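Local structure of UDP-glucose 4-epimerase (Brucella ovis, 4WOK) at residues 175-180 against 256-261; 79-84 against 121-126; 135-140 against 298-303. The protein probably catalyses the NAD-dependent interconversion of UDP-glucose and UDP-galactose, as a zinc- and NAD-bound member of the epimerase/dehydratase family. The protein carries 2 engineered substitutions. All coordinates share one frame; numbering follows the deposited sequence.

Interaction 1: residues 175-180 against 256-261. With NAD (nicotinamide-adenine-dinucleotide), chain B.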
# COMPACT_ATOMS: atom_id res chain seq x y z
N ALA A 175 -8.61 9.11 1.41
CA ALA A 175 -7.34 8.60 1.91
C ALA A 175 -7.58 7.17 2.34
O ALA A 175 -8.55 6.88 3.05
CB ALA A 175 -6.82 9.45 3.07
N LEU A 176 -6.72 6.26 1.90
CA LEU A 176 -6.89 4.84 2.20
C LEU A 176 -5.74 4.34 3.05
O LEU A 176 -4.58 4.39 2.64
CB LEU A 176 -7.00 4.03 0.91
CG LEU A 176 -8.19 4.38 -0.00
CD1 LEU A 176 -8.08 3.63 -1.33
CD2 LEU A 176 -9.54 4.08 0.67
N ARG A 177 -6.07 3.87 4.25
CA ARG A 177 -5.08 3.44 5.23
C ARG A 177 -5.06 1.91 5.34
O ARG A 177 -6.10 1.28 5.48
CB ARG A 177 -5.38 4.05 6.61
CG ARG A 177 -5.52 5.57 6.64
CD ARG A 177 -5.95 6.05 8.02
NE ARG A 177 -6.13 7.50 8.09
CZ ARG A 177 -7.02 8.10 8.88
NH1 ARG A 177 -7.80 7.38 9.68
NH2 ARG A 177 -7.12 9.43 8.89
N TYR A 178 -3.86 1.33 5.27
CA TYR A 178 -3.73 -0.11 5.45
C TYR A 178 -2.34 -0.43 5.95
O TYR A 178 -1.45 0.44 5.91
CB TYR A 178 -4.03 -0.86 4.15
CG TYR A 178 -3.30 -0.32 2.93
CD1 TYR A 178 -3.79 0.79 2.23
CD2 TYR A 178 -2.14 -0.92 2.48
CE1 TYR A 178 -3.13 1.28 1.12
CE2 TYR A 178 -1.47 -0.44 1.37
CZ TYR A 178 -1.97 0.66 0.70
OH TYR A 178 -1.29 1.15 -0.40
N PHE A 179 -2.14 -1.66 6.41
CA PHE A 179 -0.85 -2.04 6.99
C PHE A 179 0.12 -2.68 5.99
O PHE A 179 1.13 -2.06 5.63
CB PHE A 179 -1.07 -3.01 8.17
CG PHE A 179 -1.34 -2.32 9.48
CD1 PHE A 179 -0.34 -1.60 10.12
CD2 PHE A 179 -2.60 -2.39 10.07
CE1 PHE A 179 -0.58 -0.96 11.33
CE2 PHE A 179 -2.84 -1.76 11.28
CZ PHE A 179 -1.83 -1.05 11.91
N ASN A 180 -0.16 -3.91 5.58
CA ASN A 180 0.76 -4.66 4.74
C ASN A 180 0.14 -5.20 3.47
O ASN A 180 -0.70 -6.10 3.52
CB ASN A 180 1.37 -5.84 5.50
CG ASN A 180 2.17 -5.41 6.71
OD1 ASN A 180 3.22 -4.78 6.58
ND2 ASN A 180 1.69 -5.76 7.90
N ASN A 256 -15.57 13.60 1.05
CA ASN A 256 -14.20 13.20 1.36
C ASN A 256 -14.19 12.11 2.42
O ASN A 256 -15.04 12.07 3.31
CB ASN A 256 -13.40 14.41 1.83
CG ASN A 256 -13.35 15.53 0.81
OD1 ASN A 256 -13.36 15.28 -0.40
ND2 ASN A 256 -13.30 16.76 1.28
N LEU A 257 -13.23 11.19 2.31
CA LEU A 257 -13.19 10.03 3.20
C LEU A 257 -11.77 9.73 3.64
O LEU A 257 -10.82 10.00 2.91
CB LEU A 257 -13.76 8.79 2.51
CG LEU A 257 -15.23 8.64 2.18
CD1 LEU A 257 -15.44 7.32 1.44
CD2 LEU A 257 -16.08 8.70 3.44
N ALA A 258 -11.64 9.16 4.83
CA ALA A 258 -10.42 8.48 5.24
C ALA A 258 -10.84 7.18 5.90
O ALA A 258 -11.44 7.19 6.98
CB ALA A 258 -9.59 9.35 6.18
N VAL A 259 -10.55 6.05 5.25
CA VAL A 259 -10.96 4.75 5.76
C VAL A 259 -9.83 3.71 5.78
O VAL A 259 -8.91 3.78 4.97
CB VAL A 259 -12.16 4.18 4.96
CG1 VAL A 259 -13.35 5.14 4.99
CG2 VAL A 259 -11.75 3.88 3.53
N ASN A 260 -9.93 2.77 6.71
CA ASN A 260 -9.05 1.62 6.81
C ASN A 260 -9.39 0.55 5.78
O ASN A 260 -10.56 0.33 5.46
CB ASN A 260 -9.14 0.99 8.19
CG ASN A 260 -8.63 1.90 9.29
OD1 ASN A 260 -7.81 2.79 9.06
ND2 ASN A 260 -9.10 1.65 10.52
N LEU A 261 -8.37 -0.14 5.29
CA LEU A 261 -8.54 -1.31 4.43
C LEU A 261 -7.92 -2.53 5.08
O LEU A 261 -6.79 -2.48 5.56
CB LEU A 261 -7.91 -1.08 3.06
CG LEU A 261 -8.40 0.12 2.25
CD1 LEU A 261 -7.64 0.23 0.94
CD2 LEU A 261 -9.90 0.01 2.00
PA NAD B . 6.52 0.54 -4.74
O1A NAD B . 7.82 1.24 -4.40
O2A NAD B . 6.43 -0.75 -5.49
O5B NAD B . 5.70 1.67 -5.77
C5B NAD B . 6.14 2.99 -5.54
C4B NAD B . 6.11 3.65 -6.94
O4B NAD B . 6.26 5.07 -6.83
C3B NAD B . 7.35 3.08 -7.64
O3B NAD B . 6.95 2.67 -8.93
C2B NAD B . 8.30 4.30 -7.69
O2B NAD B . 9.10 4.26 -8.80
C1B NAD B . 7.27 5.48 -7.77
N9A NAD B . 7.80 6.73 -7.19
C8A NAD B . 8.41 6.94 -5.94
N7A NAD B . 8.74 8.22 -5.74
C5A NAD B . 8.33 8.87 -6.91
C6A NAD B . 8.40 10.22 -7.31
N6A NAD B . 8.98 11.16 -6.49
N1A NAD B . 7.91 10.59 -8.52
C2A NAD B . 7.35 9.61 -9.31
N3A NAD B . 7.22 8.27 -9.05
C4A NAD B . 7.73 7.95 -7.82
O3 NAD B . 5.81 0.65 -3.30
PN NAD B . 4.33 0.01 -3.17
O1N NAD B . 3.54 -0.30 -4.42
O2N NAD B . 4.43 -0.87 -1.97
O5D NAD B . 3.36 1.16 -2.33
C5D NAD B . 3.19 2.31 -3.01
C4D NAD B . 2.22 3.14 -2.17
O4D NAD B . 1.53 2.25 -1.21
C3D NAD B . 3.02 4.14 -1.31
O3D NAD B . 2.19 5.26 -1.17
C2D NAD B . 3.13 3.38 0.01
O2D NAD B . 3.25 4.17 1.12
C1D NAD B . 1.69 2.82 0.05
N1N NAD B . 1.62 1.71 1.12
C2N NAD B . 2.23 0.49 0.82
C3N NAD B . 2.18 -0.54 1.79
C7N NAD B . 2.83 -1.86 1.48
O7N NAD B . 2.78 -2.79 2.30
N7N NAD B . 3.49 -2.00 0.28
C4N NAD B . 1.54 -0.30 3.01
C5N NAD B . 0.94 0.93 3.28
C6N NAD B . 0.99 1.95 2.32
O HOH W 1 -4.32 -3.16 6.84

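Interaction 2: residues 79-84 against 121-126. With NAD (nicotinamide-adenine-dinucleotide), chain B.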
# COMPACT_ATOMS: atom_id res chain seq x y z
N ALA A 79 -9.59 11.20 -12.39
CA ALA A 79 -9.12 11.01 -11.03
C ALA A 79 -7.62 10.78 -11.04
O ALA A 79 -7.06 10.36 -12.06
CB ALA A 79 -9.82 9.83 -10.36
N VAL A 80 -6.99 11.04 -9.90
CA VAL A 80 -5.57 10.79 -9.70
C VAL A 80 -5.42 9.84 -8.50
O VAL A 80 -5.97 10.10 -7.44
CB VAL A 80 -4.79 12.10 -9.45
CG1 VAL A 80 -3.30 11.82 -9.17
CG2 VAL A 80 -4.95 13.04 -10.64
N ILE A 81 -4.70 8.74 -8.69
CA ILE A 81 -4.40 7.83 -7.59
C ILE A 81 -2.91 7.96 -7.27
O ILE A 81 -2.06 7.77 -8.14
CB ILE A 81 -4.76 6.39 -7.93
CG1 ILE A 81 -6.16 6.32 -8.55
CG2 ILE A 81 -4.71 5.54 -6.67
CD1 ILE A 81 -6.58 4.91 -8.90
N HIS A 82 -2.62 8.28 -6.02
CA HIS A 82 -1.28 8.67 -5.61
C HIS A 82 -0.63 7.54 -4.82
O HIS A 82 -0.91 7.36 -3.63
CB HIS A 82 -1.34 9.95 -4.79
CG HIS A 82 -0.01 10.43 -4.29
ND1 HIS A 82 1.18 9.98 -4.81
CD2 HIS A 82 0.31 11.34 -3.34
CE1 HIS A 82 2.19 10.58 -4.18
NE2 HIS A 82 1.68 11.41 -3.29
N PHE A 83 0.22 6.76 -5.49
CA PHE A 83 1.02 5.71 -4.85
C PHE A 83 2.50 6.07 -4.73
O PHE A 83 3.31 5.26 -4.27
CB PHE A 83 0.98 4.40 -5.66
CG PHE A 83 -0.38 3.76 -5.75
CD1 PHE A 83 -0.90 3.06 -4.68
CD2 PHE A 83 -1.10 3.80 -6.94
CE1 PHE A 83 -2.16 2.43 -4.78
CE2 PHE A 83 -2.34 3.18 -7.04
CZ PHE A 83 -2.87 2.49 -5.96
N ALA A 84 2.88 7.25 -5.22
CA ALA A 84 4.28 7.56 -5.43
C ALA A 84 4.93 8.01 -4.13
O ALA A 84 4.92 9.18 -3.78
CB ALA A 84 4.42 8.64 -6.50
N ASN A 121 -10.19 14.80 -8.49
CA ASN A 121 -10.38 13.68 -7.58
C ASN A 121 -9.10 12.93 -7.20
O ASN A 121 -8.54 12.21 -8.02
CB ASN A 121 -11.37 12.72 -8.21
CG ASN A 121 -12.74 13.36 -8.41
OD1 ASN A 121 -13.24 14.06 -7.53
ND2 ASN A 121 -13.35 13.15 -9.58
N VAL A 122 -8.66 13.06 -5.94
CA VAL A 122 -7.40 12.43 -5.52
C VAL A 122 -7.61 11.26 -4.57
O VAL A 122 -8.23 11.40 -3.52
CB VAL A 122 -6.46 13.45 -4.86
CG1 VAL A 122 -5.19 12.77 -4.32
CG2 VAL A 122 -6.10 14.55 -5.86
N ILE A 123 -7.11 10.10 -4.97
CA ILE A 123 -7.17 8.92 -4.13
C ILE A 123 -5.76 8.70 -3.58
O ILE A 123 -4.85 8.40 -4.34
CB ILE A 123 -7.65 7.68 -4.89
CG1 ILE A 123 -8.94 7.98 -5.68
CG2 ILE A 123 -7.77 6.48 -3.95
CD1 ILE A 123 -10.06 8.45 -4.82
N PHE A 124 -5.60 8.86 -2.28
CA PHE A 124 -4.28 8.87 -1.63
C PHE A 124 -4.01 7.56 -0.90
O PHE A 124 -4.77 7.17 -0.02
CB PHE A 124 -4.17 10.03 -0.65
CG PHE A 124 -2.85 10.07 0.08
CD1 PHE A 124 -1.67 10.29 -0.62
CD2 PHE A 124 -2.78 9.85 1.45
CE1 PHE A 124 -0.42 10.30 0.06
CE2 PHE A 124 -1.54 9.86 2.13
CZ PHE A 124 -0.37 10.09 1.43
N SER A 125 -2.91 6.89 -1.26
CA SER A 125 -2.56 5.65 -0.58
C SER A 125 -1.80 6.01 0.68
O SER A 125 -0.65 6.43 0.63
CB SER A 125 -1.73 4.73 -1.50
OG SER A 125 -2.27 3.41 -1.51
N SER A 126 -2.46 5.86 1.82
CA SER A 126 -1.87 6.23 3.09
C SER A 126 -1.43 4.97 3.81
O SER A 126 -1.21 3.94 3.18
CB SER A 126 -2.88 7.02 3.93
OG SER A 126 -2.26 7.60 5.06
PA NAD B . 6.52 0.54 -4.74
O1A NAD B . 7.82 1.24 -4.40
O2A NAD B . 6.43 -0.75 -5.49
O5B NAD B . 5.70 1.67 -5.77
C5B NAD B . 6.14 2.99 -5.54
C4B NAD B . 6.11 3.65 -6.94
O4B NAD B . 6.26 5.07 -6.83
C3B NAD B . 7.35 3.08 -7.64
O3B NAD B . 6.95 2.67 -8.93
C2B NAD B . 8.30 4.30 -7.69
O2B NAD B . 9.10 4.26 -8.80
C1B NAD B . 7.27 5.48 -7.77
N9A NAD B . 7.80 6.73 -7.19
C8A NAD B . 8.41 6.94 -5.94
N7A NAD B . 8.74 8.22 -5.74
C5A NAD B . 8.33 8.87 -6.91
C6A NAD B . 8.40 10.22 -7.31
N6A NAD B . 8.98 11.16 -6.49
N1A NAD B . 7.91 10.59 -8.52
C2A NAD B . 7.35 9.61 -9.31
N3A NAD B . 7.22 8.27 -9.05
C4A NAD B . 7.73 7.95 -7.82
O3 NAD B . 5.81 0.65 -3.30
PN NAD B . 4.33 0.01 -3.17
O1N NAD B . 3.54 -0.30 -4.42
O2N NAD B . 4.43 -0.87 -1.97
O5D NAD B . 3.36 1.16 -2.33
C5D NAD B . 3.19 2.31 -3.01
C4D NAD B . 2.22 3.14 -2.17
O4D NAD B . 1.53 2.25 -1.21
C3D NAD B . 3.02 4.14 -1.31
O3D NAD B . 2.19 5.26 -1.17
C2D NAD B . 3.13 3.38 0.01
O2D NAD B . 3.25 4.17 1.12
C1D NAD B . 1.69 2.82 0.05
N1N NAD B . 1.62 1.71 1.12
C2N NAD B . 2.23 0.49 0.82
C3N NAD B . 2.18 -0.54 1.79
C7N NAD B . 2.83 -1.86 1.48
O7N NAD B . 2.78 -2.79 2.30
N7N NAD B . 3.49 -2.00 0.28
C4N NAD B . 1.54 -0.30 3.01
C5N NAD B . 0.94 0.93 3.28
C6N NAD B . 0.99 1.95 2.32
O HOH W 2 1.43 7.77 -1.77

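Interaction 3: residues 135-140 against 298-303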
# COMPACT_ATOMS: atom_id res chain seq x y z
N SER A 135 -5.06 2.32 21.15
CA SER A 135 -5.64 2.10 22.46
C SER A 135 -6.52 0.86 22.48
O SER A 135 -6.62 0.17 23.50
CB SER A 135 -6.44 3.32 22.90
OG SER A 135 -5.62 4.48 22.91
N ARG A 136 -7.17 0.58 21.36
CA ARG A 136 -8.04 -0.59 21.27
C ARG A 136 -7.84 -1.32 19.95
O ARG A 136 -7.40 -0.74 18.96
CB ARG A 136 -9.51 -0.19 21.42
N LEU A 137 -8.16 -2.61 19.94
CA LEU A 137 -8.07 -3.42 18.74
C LEU A 137 -9.42 -4.03 18.40
O LEU A 137 -10.11 -4.52 19.29
CB LEU A 137 -7.02 -4.51 18.90
CG LEU A 137 -5.57 -4.03 18.95
CD1 LEU A 137 -4.68 -5.09 19.58
CD2 LEU A 137 -5.07 -3.68 17.54
N PRO A 138 -9.81 -4.00 17.12
CA PRO A 138 -9.04 -3.47 15.99
C PRO A 138 -9.01 -1.94 15.95
O PRO A 138 -9.76 -1.30 16.68
CB PRO A 138 -9.77 -4.04 14.77
CG PRO A 138 -11.17 -4.23 15.24
CD PRO A 138 -11.10 -4.57 16.69
N ILE A 139 -8.15 -1.38 15.11
CA ILE A 139 -7.95 0.07 15.09
C ILE A 139 -8.98 0.77 14.22
O ILE A 139 -9.00 0.59 13.00
CB ILE A 139 -6.53 0.42 14.58
CG1 ILE A 139 -5.47 -0.38 15.35
CG2 ILE A 139 -6.29 1.92 14.68
CD1 ILE A 139 -4.07 -0.18 14.82
N GLY A 140 -9.85 1.56 14.84
CA GLY A 140 -10.85 2.32 14.11
C GLY A 140 -10.26 3.63 13.63
O GLY A 140 -9.22 4.06 14.12
N ALA A 298 0.13 -7.21 18.67
CA ALA A 298 -0.88 -7.31 17.63
C ALA A 298 -1.28 -5.95 17.10
O ALA A 298 -1.52 -5.01 17.86
CB ALA A 298 -2.11 -8.06 18.14
N LEU A 299 -1.33 -5.85 15.78
CA LEU A 299 -1.80 -4.65 15.10
C LEU A 299 -2.65 -5.05 13.90
O LEU A 299 -2.18 -5.77 13.02
CB LEU A 299 -0.63 -3.78 14.64
CG LEU A 299 0.32 -3.18 15.68
CD1 LEU A 299 1.51 -2.53 14.98
CD2 LEU A 299 -0.41 -2.17 16.55
N TYR A 300 -3.89 -4.59 13.86
CA TYR A 300 -4.73 -4.79 12.70
C TYR A 300 -5.88 -3.79 12.72
O TYR A 300 -6.27 -3.28 13.77
CB TYR A 300 -5.26 -6.23 12.63
CG TYR A 300 -5.95 -6.72 13.89
CD1 TYR A 300 -5.22 -7.20 14.96
CD2 TYR A 300 -7.34 -6.70 13.99
CE1 TYR A 300 -5.84 -7.65 16.11
CE2 TYR A 300 -7.97 -7.14 15.14
CZ TYR A 300 -7.22 -7.62 16.19
OH TYR A 300 -7.85 -8.06 17.33
N ALA A 301 -6.41 -3.51 11.53
CA ALA A 301 -7.34 -2.41 11.34
C ALA A 301 -8.80 -2.85 11.35
O ALA A 301 -9.12 -3.98 10.98
CB ALA A 301 -7.03 -1.70 10.02
N ASP A 302 -9.67 -1.94 11.77
CA ASP A 302 -11.11 -2.13 11.72
C ASP A 302 -11.63 -1.71 10.34
O ASP A 302 -11.55 -0.53 9.98
CB ASP A 302 -11.79 -1.32 12.83
CG ASP A 302 -13.25 -1.67 13.01
OD1 ASP A 302 -13.81 -2.40 12.16
OD2 ASP A 302 -13.84 -1.21 14.01
N PRO A 303 -12.17 -2.66 9.57
CA PRO A 303 -12.59 -2.40 8.19
C PRO A 303 -14.05 -2.00 8.02
O PRO A 303 -14.53 -1.94 6.89
CB PRO A 303 -12.34 -3.75 7.51
CG PRO A 303 -12.70 -4.74 8.59
CD PRO A 303 -12.30 -4.09 9.91

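Interaction 1: residues 175-180 against 256-261
Leu176 and Val259 form the apolar centre, side by side and pointing the same way, with CD2 of Leu176 3.6 Å from CG2 of Val259. Leu261 crosses Leu176 at a slant, its CD1 3.9 Å from Leu176 CB, and runs alongside Tyr178. Helix 236-251 packs on this face through His243 and Ala242. The strands run parallel, their axes 14° apart, and are joined by four backbone hydrogen bonds; Ala175 N to Leu257 O is the first and Leu261 N to Arg177 O (2.7 Å) the last. The opposite face is mixed: Ala175 and Ala258 lie beside Arg177 and Asn260. Arg177 extends from CG to NE, and its guanidinium has Ala258 CB over one face, 3.7 Å from NH2. NH2 forms a salt bridge with Glu159, while NH1 and Asn260 OD1 both bond to Tyr131 OH. A chi1 of 49° sets Tyr178 CG between the backbone N and the carbonyl carbon. The Tyr178 ring lies obliquely to the nicotinamide, CE2 3.4 Å from NAD C5N, and OH bonds to Ser125 OG. Phe179 O lies 3.2 Å from NAD C4N, the carbon that exchanges hydride in such enzymes; a carbonyl oxygen there would probably favour the positively charged, oxidised ring.

Interaction 2: residues 79-84 against 121-126
His82 and Phe124 lie side by side, both with CG anti to the backbone N (chi1 179° and 178°), and their ring planes are inclined by 52°. His82 CD2 meets the Phe124 edge in plane, 3.5 Å from CD1. A water sits over the centre of one His82 face. Ala84 CB lies at the edge of the same ring. Phe83 has NAD C4D at its edge, whereas Ser125 OG approaches its ring obliquely, 3.4 Å from CE1. On the opposite side of the sheet from His82 and Phe124, Ile81 CG2 packs 4.0 Å from Ile123 CB, next to helix 236-251. The parallel backbones are joined by four hydrogen bonds, among them Ile123 N to Val80 O (2.7 Å) and Ser125 N to His82 O (3.1 Å). His82 NE2 bonds to Thr107 OG1 of helix 96-116, and Ser125 OG to His243 NE2, so these buried polar ends have partners. Where the strands end, the water donates to both His82 O and NAD O3D (2.7 Å to the latter). The backbone carbonyl therefore reaches the nicotinamide ribose through water, which is consistent with strand ends that shape the cofactor site as in other Rossmann-type folds.

Interaction 3: residues 135-140 against 298-303
A single bridge, Ile139 with Ala301, lies at the centre of a contact between two irregular loops; the residue before Ile139, Pro138, is preceded by a cis peptide bond. The bridge rests on two backbone hydrogen bonds on Ile139. Its N donates to Tyr300 O (3.0 Å) in the carbonyl plane, while its O accepts from Asp302 N (2.9 Å), the donor standing 50° out of the Ile139 carbonyl plane. Ile139 CG1 also lies close to the accepting carbonyl, 3.4 Å from Tyr300 O. Pro138 touches two side chains: CB is 3.6 Å from CE2 of the Tyr300 ring, approaching obliquely, and CG is 3.8 Å from Asp302 CB, the two side chains crossing at a slant. Leu137 lies further along the same ring, with CD2 4.2 Å above one face and offset toward the rim; its CD1 meets Ala298 O at 3.6 Å. The contact buries Tyr300 N, which has no hydrogen-bond partner in the model. It ties the loop before helix 150-169 to the loop before helix 304-310. Strand 230-235 flanks the second loop, Asp232 accepting from Ala301 N, while Asp302 OD1 accepts from Ala304 N at the start of helix 304-310.

From the N terminus, interaction 2 closes first: strand 79-82 meets strand 121-125 after a mainly helical connection, a parallel beta-alpha-beta crossover in the Rossmann-type sheet. Next, residues 135-140 open interaction 3, which closes only at 298-303, and interaction 1 opens and closes within that span, from 175-180 to 256-261. None of the three cross. Interactions 1 and 2 share one sheet, strands 121-125 and 172-177 being neighbours, with Leu176 O 2.7 Å from Ser126 N, and both touch NAD. Interaction 3 joins the loop between strand 121-125 and helix 150-169 to the loop leading into helix 304-310, beyond the strand ends, where Phe179 CZ packs 3.8 Å from Ile139 CD1.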